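PDB 1VIM: uncharacterized protein AF_1796 from Archaeoglobus fulgidus, which is of unknown function but belongs to the PHI subfamily of SIS proteins and may, as in its relatives, bind a carbohydrate derivative and act as an isomerase. Local coordinates for residues 42-47 against 72-77; 50-55 against 60-65; 141-144 against 148-151. All coordinates share one frame; numbering follows the deposited sequence. Where two conformers were deposited one is given.

Contact 1 of 3, residues 42-47 against 72-77; sequences KLIDSA and LGYTVY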
# COMPACT_ATOMS: atom_id res chain seq x y z
N LYS A 42 17.91 -21.66 -7.93
CA LYS A 42 19.32 -21.38 -7.74
C LYS A 42 19.61 -19.88 -7.60
O LYS A 42 20.37 -19.48 -6.70
CB LYS A 42 20.15 -21.98 -8.88
CG LYS A 42 21.64 -21.74 -8.75
N LEU A 43 19.01 -19.04 -8.45
CA LEU A 43 19.22 -17.59 -8.33
C LEU A 43 18.63 -17.03 -7.04
O LEU A 43 19.23 -16.17 -6.38
CB LEU A 43 18.67 -16.82 -9.53
CG LEU A 43 19.37 -16.95 -10.88
CD1 LEU A 43 18.88 -15.85 -11.81
CD2 LEU A 43 20.88 -16.84 -10.72
N ILE A 44 17.42 -17.48 -6.68
CA ILE A 44 16.84 -17.04 -5.41
C ILE A 44 17.74 -17.41 -4.22
O ILE A 44 17.96 -16.61 -3.31
CB ILE A 44 15.40 -17.63 -5.24
CG1 ILE A 44 14.42 -16.86 -6.15
CG2 ILE A 44 14.93 -17.55 -3.78
CD1 ILE A 44 13.04 -17.60 -6.33
N ASP A 45 18.30 -18.61 -4.25
CA ASP A 45 19.14 -19.10 -3.16
C ASP A 45 20.50 -18.41 -3.10
O ASP A 45 21.05 -18.25 -2.02
CB ASP A 45 19.40 -20.59 -3.33
CG ASP A 45 18.38 -21.43 -2.65
OD1 ASP A 45 17.67 -20.96 -1.71
OD2 ASP A 45 18.23 -22.62 -3.01
N SER A 46 21.03 -18.00 -4.26
CA SER A 46 22.40 -17.48 -4.33
C SER A 46 22.49 -15.96 -4.22
O SER A 46 23.55 -15.39 -3.98
CB SER A 46 23.11 -17.95 -5.59
OG SER A 46 22.94 -19.34 -5.76
N ALA A 47 21.37 -15.28 -4.40
CA ALA A 47 21.34 -13.83 -4.29
C ALA A 47 21.62 -13.38 -2.86
O ALA A 47 21.28 -14.07 -1.89
CB ALA A 47 19.99 -13.37 -4.71
N LEU A 72 9.97 -18.31 4.47
CA LEU A 72 11.00 -19.33 4.25
C LEU A 72 12.37 -18.91 4.78
O LEU A 72 13.32 -19.74 4.77
CB LEU A 72 11.10 -19.66 2.76
CG LEU A 72 9.85 -20.30 2.13
CD1 LEU A 72 10.03 -20.41 0.62
CD2 LEU A 72 9.61 -21.65 2.70
N GLY A 73 12.51 -17.65 5.19
CA GLY A 73 13.75 -17.17 5.79
C GLY A 73 14.65 -16.39 4.85
O GLY A 73 15.77 -16.05 5.24
N TYR A 74 14.17 -16.05 3.65
CA TYR A 74 14.96 -15.22 2.75
C TYR A 74 14.90 -13.75 3.16
O TYR A 74 13.92 -13.30 3.80
CB TYR A 74 14.49 -15.34 1.29
CG TYR A 74 14.73 -16.71 0.68
CD1 TYR A 74 15.98 -17.06 0.21
CD2 TYR A 74 13.70 -17.64 0.58
CE1 TYR A 74 16.22 -18.31 -0.34
CE2 TYR A 74 13.92 -18.90 0.02
CZ TYR A 74 15.18 -19.22 -0.44
OH TYR A 74 15.40 -20.46 -1.00
N THR A 75 15.89 -13.00 2.72
CA THR A 75 15.87 -11.55 2.81
C THR A 75 15.24 -11.05 1.52
O THR A 75 15.79 -11.20 0.43
CB THR A 75 17.29 -11.00 2.96
OG1 THR A 75 17.83 -11.50 4.19
CG2 THR A 75 17.26 -9.50 3.13
N VAL A 76 14.06 -10.45 1.65
CA VAL A 76 13.23 -10.16 0.49
C VAL A 76 12.54 -8.81 0.66
O VAL A 76 12.19 -8.41 1.76
CB VAL A 76 12.22 -11.30 0.21
CG1 VAL A 76 11.35 -11.58 1.41
CG2 VAL A 76 11.39 -11.07 -1.04
N TYR A 77 12.31 -8.14 -0.47
CA TYR A 77 11.66 -6.82 -0.49
C TYR A 77 10.77 -6.72 -1.69
O TYR A 77 10.98 -7.38 -2.70
CB TYR A 77 12.70 -5.71 -0.59
CG TYR A 77 13.78 -5.81 0.43
CD1 TYR A 77 13.56 -5.43 1.74
CD2 TYR A 77 15.06 -6.28 0.05
CE1 TYR A 77 14.66 -5.56 2.69
CE2 TYR A 77 16.08 -6.40 0.95
CZ TYR A 77 15.88 -6.06 2.23
OH TYR A 77 17.03 -6.18 3.01
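Tyr74 reaches from the turn behind helix 56-71 to the last turn of helix 34-46, where Asp45 meets its hydroxyl and Ile44 its ring. CB of the tyrosine already points at the helix, and CG anti to the carbonyl carbon (chi1 -67°) carries the ring on towards Asp45 and Ile44. Ile44 takes a matching torsion with a different result: CG2 stands anti to the backbone N, and this methyl, rather than the longer CG1 branch, lies over one ring face. The evidence for a CH-pi contact is a separation of 3.9 Å between Ile44 CG2 and the centroid of the Tyr74 ring, only 20° off the ring normal. The nearest ring atom is on the phenolic side, with Ile44 CG2 3.7 Å from Tyr74 CZ, and the two side chains cross at about a right angle.

Asp45 arrives differently. Its CB leads away from Tyr74, yet the carboxylate bends back, and OD1 lies in the ring plane at the edge. Tyr74 OH donates to Asp45 OD1 at 2.4 Å, a very short hydrogen bond, with carboxylate and ring planes 30° apart. Asp45 OD2 does not share the bond, since it remains 4.1 Å from Tyr74 OH. Outside the two segments the Tyr74 ring is in cation-pi contact with Lys181, and Tyr74 packs on Leu69 and Ile177.

The chemistry is thus divided by direction: a methyl bears on the face while a single carboxylate oxygen takes the phenol at the edge. The hydrogen bond joins the end of helix 34-46 to the turn before strand 76-78; its doubtful length is no measure of strength.

Contact 2 of 3, residues 50-55 against 60-65; sequences IFVIGA and YIAKAF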
# COMPACT_ATOMS: atom_id res chain seq x y z
N ILE A 50 16.43 -10.69 -2.38
CA ILE A 50 15.49 -10.85 -3.47
C ILE A 50 14.56 -9.64 -3.44
O ILE A 50 14.05 -9.26 -2.38
CB ILE A 50 14.67 -12.16 -3.31
CG1 ILE A 50 15.62 -13.36 -3.23
CG2 ILE A 50 13.66 -12.30 -4.46
CD1 ILE A 50 15.39 -14.23 -2.03
N PHE A 51 14.36 -9.06 -4.62
CA PHE A 51 13.42 -7.97 -4.77
C PHE A 51 12.34 -8.45 -5.72
O PHE A 51 12.65 -9.17 -6.70
CB PHE A 51 14.11 -6.76 -5.39
CG PHE A 51 15.11 -6.07 -4.47
CD1 PHE A 51 16.30 -6.69 -4.07
CD2 PHE A 51 14.89 -4.77 -4.04
CE1 PHE A 51 17.20 -6.04 -3.23
CE2 PHE A 51 15.80 -4.10 -3.23
CZ PHE A 51 16.93 -4.74 -2.81
N VAL A 52 11.08 -8.07 -5.47
CA VAL A 52 9.99 -8.49 -6.36
C VAL A 52 9.22 -7.30 -6.89
O VAL A 52 9.12 -6.25 -6.21
CB VAL A 52 9.01 -9.47 -5.70
CG1 VAL A 52 9.76 -10.64 -5.08
CG2 VAL A 52 8.12 -8.74 -4.70
N ILE A 53 8.68 -7.43 -8.11
CA ILE A 53 7.86 -6.35 -8.67
C ILE A 53 6.81 -6.89 -9.60
O ILE A 53 7.08 -7.81 -10.38
CB ILE A 53 8.73 -5.28 -9.40
CG1 ILE A 53 7.84 -4.12 -9.90
CG2 ILE A 53 9.50 -5.90 -10.58
CD1 ILE A 53 8.62 -2.95 -10.42
N GLY A 54 5.61 -6.31 -9.53
CA GLY A 54 4.61 -6.42 -10.58
C GLY A 54 3.72 -5.21 -10.51
O GLY A 54 3.72 -4.51 -9.49
N ALA A 55 3.00 -4.94 -11.59
CA ALA A 55 2.05 -3.83 -11.61
C ALA A 55 0.65 -4.36 -11.41
O ALA A 55 0.33 -5.46 -11.81
CB ALA A 55 2.12 -3.11 -12.93
N TYR A 60 0.09 -7.71 -6.77
CA TYR A 60 -0.47 -8.45 -5.64
C TYR A 60 0.07 -9.87 -5.59
O TYR A 60 0.32 -10.39 -4.49
CB TYR A 60 -2.01 -8.44 -5.65
CG TYR A 60 -2.61 -7.06 -5.82
CD1 TYR A 60 -2.00 -5.92 -5.29
CD2 TYR A 60 -3.79 -6.92 -6.55
CE1 TYR A 60 -2.57 -4.64 -5.50
CE2 TYR A 60 -4.35 -5.66 -6.78
CZ TYR A 60 -3.74 -4.55 -6.25
OH TYR A 60 -4.29 -3.32 -6.52
N ILE A 61 0.29 -10.47 -6.75
CA ILE A 61 0.91 -11.79 -6.80
C ILE A 61 2.37 -11.71 -6.33
O ILE A 61 2.83 -12.56 -5.56
CB ILE A 61 0.87 -12.32 -8.25
CG1 ILE A 61 -0.57 -12.47 -8.75
CG2 ILE A 61 1.68 -13.62 -8.38
CD1 ILE A 61 -0.66 -12.81 -10.16
N ALA A 62 3.08 -10.67 -6.76
CA ALA A 62 4.46 -10.47 -6.36
C ALA A 62 4.54 -10.32 -4.84
O ALA A 62 5.43 -10.90 -4.21
CB ALA A 62 5.03 -9.25 -7.04
N LYS A 63 3.62 -9.56 -4.25
CA LYS A 63 3.57 -9.40 -2.79
C LYS A 63 3.28 -10.71 -2.08
O LYS A 63 3.93 -11.06 -1.09
CB LYS A 63 2.59 -8.31 -2.36
CG LYS A 63 3.08 -6.90 -2.61
CD LYS A 63 2.04 -5.87 -2.17
CE LYS A 63 2.78 -4.54 -2.02
NZ LYS A 63 1.92 -3.52 -1.34
N ALA A 64 2.34 -11.50 -2.61
CA ALA A 64 2.05 -12.79 -1.99
C ALA A 64 3.27 -13.68 -2.00
O ALA A 64 3.56 -14.35 -0.98
CB ALA A 64 0.91 -13.47 -2.71
N PHE A 65 4.01 -13.69 -3.11
CA PHE A 65 5.21 -14.49 -3.21
C PHE A 65 6.29 -13.97 -2.28
O PHE A 65 6.96 -14.77 -1.57
CB PHE A 65 5.66 -14.49 -4.66
CG PHE A 65 6.91 -15.31 -4.92
CD1 PHE A 65 7.01 -16.63 -4.51
CD2 PHE A 65 7.94 -14.75 -5.65
CE1 PHE A 65 8.15 -17.37 -4.80
CE2 PHE A 65 9.11 -15.51 -5.94
CZ PHE A 65 9.19 -16.82 -5.50
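Ala62 turns its methyl towards residues 52-54, where Val52 and the backbone on to Gly54 receive it. The side-chain part of the contact is Val52 CG2 against Ala62 CB at 3.9 Å. The same valine methyl also touches the helix backbone, with Val52 CG2 3.5 Å from Ala62 O. It gets there because chi1 of -52° puts CG2 between the backbone N and the carbonyl carbon, while CG1 stands anti to the carbonyl carbon. One residue on, the Ala62 methyl rests on the peptide link itself: Ala62 CB is 3.9 Å from both Ile53 C and Gly54 N. Strand and helix come close here, the CA atoms of Ile53 and Ala62 being 5.8 Å apart. No hydrogen bond crosses, so the interaction is van der Waals contact.

Further out, the helix continues with backbone hydrogen bonds from Ala64 N to Tyr60 O and from Phe65 N to Ile61 O. A backbone hydrogen bond between Val52 and Tyr77 joins the strand to its neighbour 76-78, and Ala62 also packs on Ile96 of strand 92-96. Beyond the helix lies the subunit interface, where Ala64 O accepts a hydrogen bond from Arg57 NH1 of the third subunit.

Strand 50-53, helix 56-71 and strand 76-78 form a beta-alpha-beta unit of the parallel sheet, and the contact joins its first two elements. A helix laid on a parallel sheet in this way is typical of the Rossmann-like alpha/beta fold of SIS domains.

Contact 3 of 3, residues 141-144 against 148-151; sequences KGKM and RDEI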
# COMPACT_ATOMS: atom_id res chain seq x y z
N LYS A 141 2.27 -19.63 -19.06
CA LYS A 141 1.31 -19.10 -20.06
C LYS A 141 0.01 -18.66 -19.46
O LYS A 141 -0.48 -19.27 -18.51
CB LYS A 141 0.93 -20.19 -21.07
CG LYS A 141 2.08 -20.88 -21.73
CD LYS A 141 2.88 -19.90 -22.58
CE LYS A 141 2.16 -19.55 -23.86
NZ LYS A 141 2.60 -18.24 -24.42
N GLY A 142 -0.61 -17.64 -20.05
CA GLY A 142 -2.00 -17.35 -19.82
C GLY A 142 -2.83 -18.12 -20.84
O GLY A 142 -3.51 -19.05 -20.49
N LYS A 143 -2.74 -17.70 -22.09
CA LYS A 143 -3.43 -18.39 -23.19
C LYS A 143 -2.64 -19.60 -23.69
O LYS A 143 -1.40 -19.53 -23.88
CB LYS A 143 -3.67 -17.40 -24.33
CG LYS A 143 -4.47 -18.01 -25.50
CD LYS A 143 -4.44 -17.10 -26.73
CE LYS A 143 -3.31 -17.45 -27.69
NZ LYS A 143 -3.30 -18.83 -28.27
N MET A 144 -3.33 -20.71 -23.93
CA MET A 144 -2.70 -21.92 -24.48
C MET A 144 -2.69 -21.90 -26.00
O MET A 144 -3.46 -21.16 -26.61
CB MET A 144 -3.41 -23.15 -23.98
CG MET A 144 -3.21 -23.32 -22.50
SD MET A 144 -4.08 -24.69 -21.82
CE MET A 144 -5.63 -24.52 -22.46
N ARG A 148 -8.22 -19.57 -28.58
CA ARG A 148 -8.39 -18.23 -29.16
C ARG A 148 -8.48 -17.21 -28.02
O ARG A 148 -9.23 -17.40 -27.05
CB ARG A 148 -9.66 -18.17 -30.00
CG ARG A 148 -9.56 -18.90 -31.33
CD ARG A 148 -10.74 -18.62 -32.26
NE ARG A 148 -10.75 -17.24 -32.79
CZ ARG A 148 -10.03 -16.81 -33.83
NH1 ARG A 148 -9.25 -17.65 -34.50
NH2 ARG A 148 -10.11 -15.54 -34.22
N ASP A 149 -7.73 -16.12 -28.16
CA ASP A 149 -7.70 -15.13 -27.10
C ASP A 149 -9.05 -14.50 -26.83
O ASP A 149 -9.41 -14.30 -25.66
CB ASP A 149 -6.66 -14.06 -27.41
CG ASP A 149 -6.45 -13.14 -26.24
OD1 ASP A 149 -7.04 -12.05 -26.24
OD2 ASP A 149 -5.75 -13.47 -25.26
N GLU A 150 -9.82 -14.23 -27.88
CA GLU A 150 -11.13 -13.60 -27.73
C GLU A 150 -12.09 -14.44 -26.91
O GLU A 150 -12.90 -13.92 -26.15
CB GLU A 150 -11.71 -13.27 -29.11
CG GLU A 150 -11.23 -14.17 -30.26
CD GLU A 150 -9.86 -13.78 -30.79
OE1 GLU A 150 -9.73 -12.68 -31.39
OE2 GLU A 150 -8.90 -14.56 -30.62
N ILE A 151 -12.04 -15.76 -27.09
CA ILE A 151 -12.94 -16.64 -26.37
C ILE A 151 -12.49 -16.74 -24.92
O ILE A 151 -13.31 -16.66 -24.00
CB ILE A 151 -12.99 -18.01 -27.07
CG1 ILE A 151 -13.56 -17.83 -28.48
CG2 ILE A 151 -13.78 -19.00 -26.24
CD1 ILE A 151 -13.52 -19.11 -29.32
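Lys143 sits in an irregular loop after strand 136-139, and Asp149 is the first residue of helix 149-155; their CA atoms, 6.6 Å apart, are the nearest pair across the contact. The chain turns back between them, with Arg148 in the N-cap position. Lys143 has extended backbone angles (phi/psi -83°/136°), whereas Asp149 is already helical. Within the second segment, Ile151 N makes a weak hydrogen bond to Arg148 O.

The side chain of Lys143 bridges the gap by its aliphatic part. CG leaves anti to the backbone N, and the chain runs outward to CD before bending at chi3 and chi4. The outer point of that path makes the contact: Lys143 CD lies 3.7 Å from Asp149 N and 3.8 Å from Asp149 CB, and the two side chains cross at a slant. Past the bend, the ammonium group turns back to its own loop. Lys143 NZ donates to Met144 O at 2.9 Å, approaching from above the carbonyl plane, 38° out of it. Lys143 NZ also makes a hydrogen bond to the backbone O of Glu147, in the connection between the segments.

This leaves Lys143 NZ 6.6 Å from Asp149 OD2, so the opposite charges form no salt bridge and can attract only at a distance. Met144 packs on Glu23, His24 and Asn27 of helix 12-31.

The arrangement is a surface connection leading from strand 136-139, outermost in the sheet of this chain, into the N-terminus of a short helix, its turn spanned by a lysine hydrogen-bonded to two backbone carbonyls.

In the fold
From the N terminus, helix 34-46 supplies the first half of contact 1, and the chain then enters strand 50-53 and helix 56-71, which meet in contact 2 across the first turn of the helix. Only after that helix does 72-77 return to close contact 1, so contact 2 is nested inside its loop. Contact 1 ties helix 34-46 to the turn before strand 76-78, and contact 2 ties strand 50-53 to helix 56-71. The two also meet directly, Tyr74 CB packing on Ile50 CD1 at 3.6 Å. Contact 3 follows in series, closing a short loop beyond strand 136-139, outermost at the other end of this chain's sheet. Its centre is 32 Å from that of contact 1.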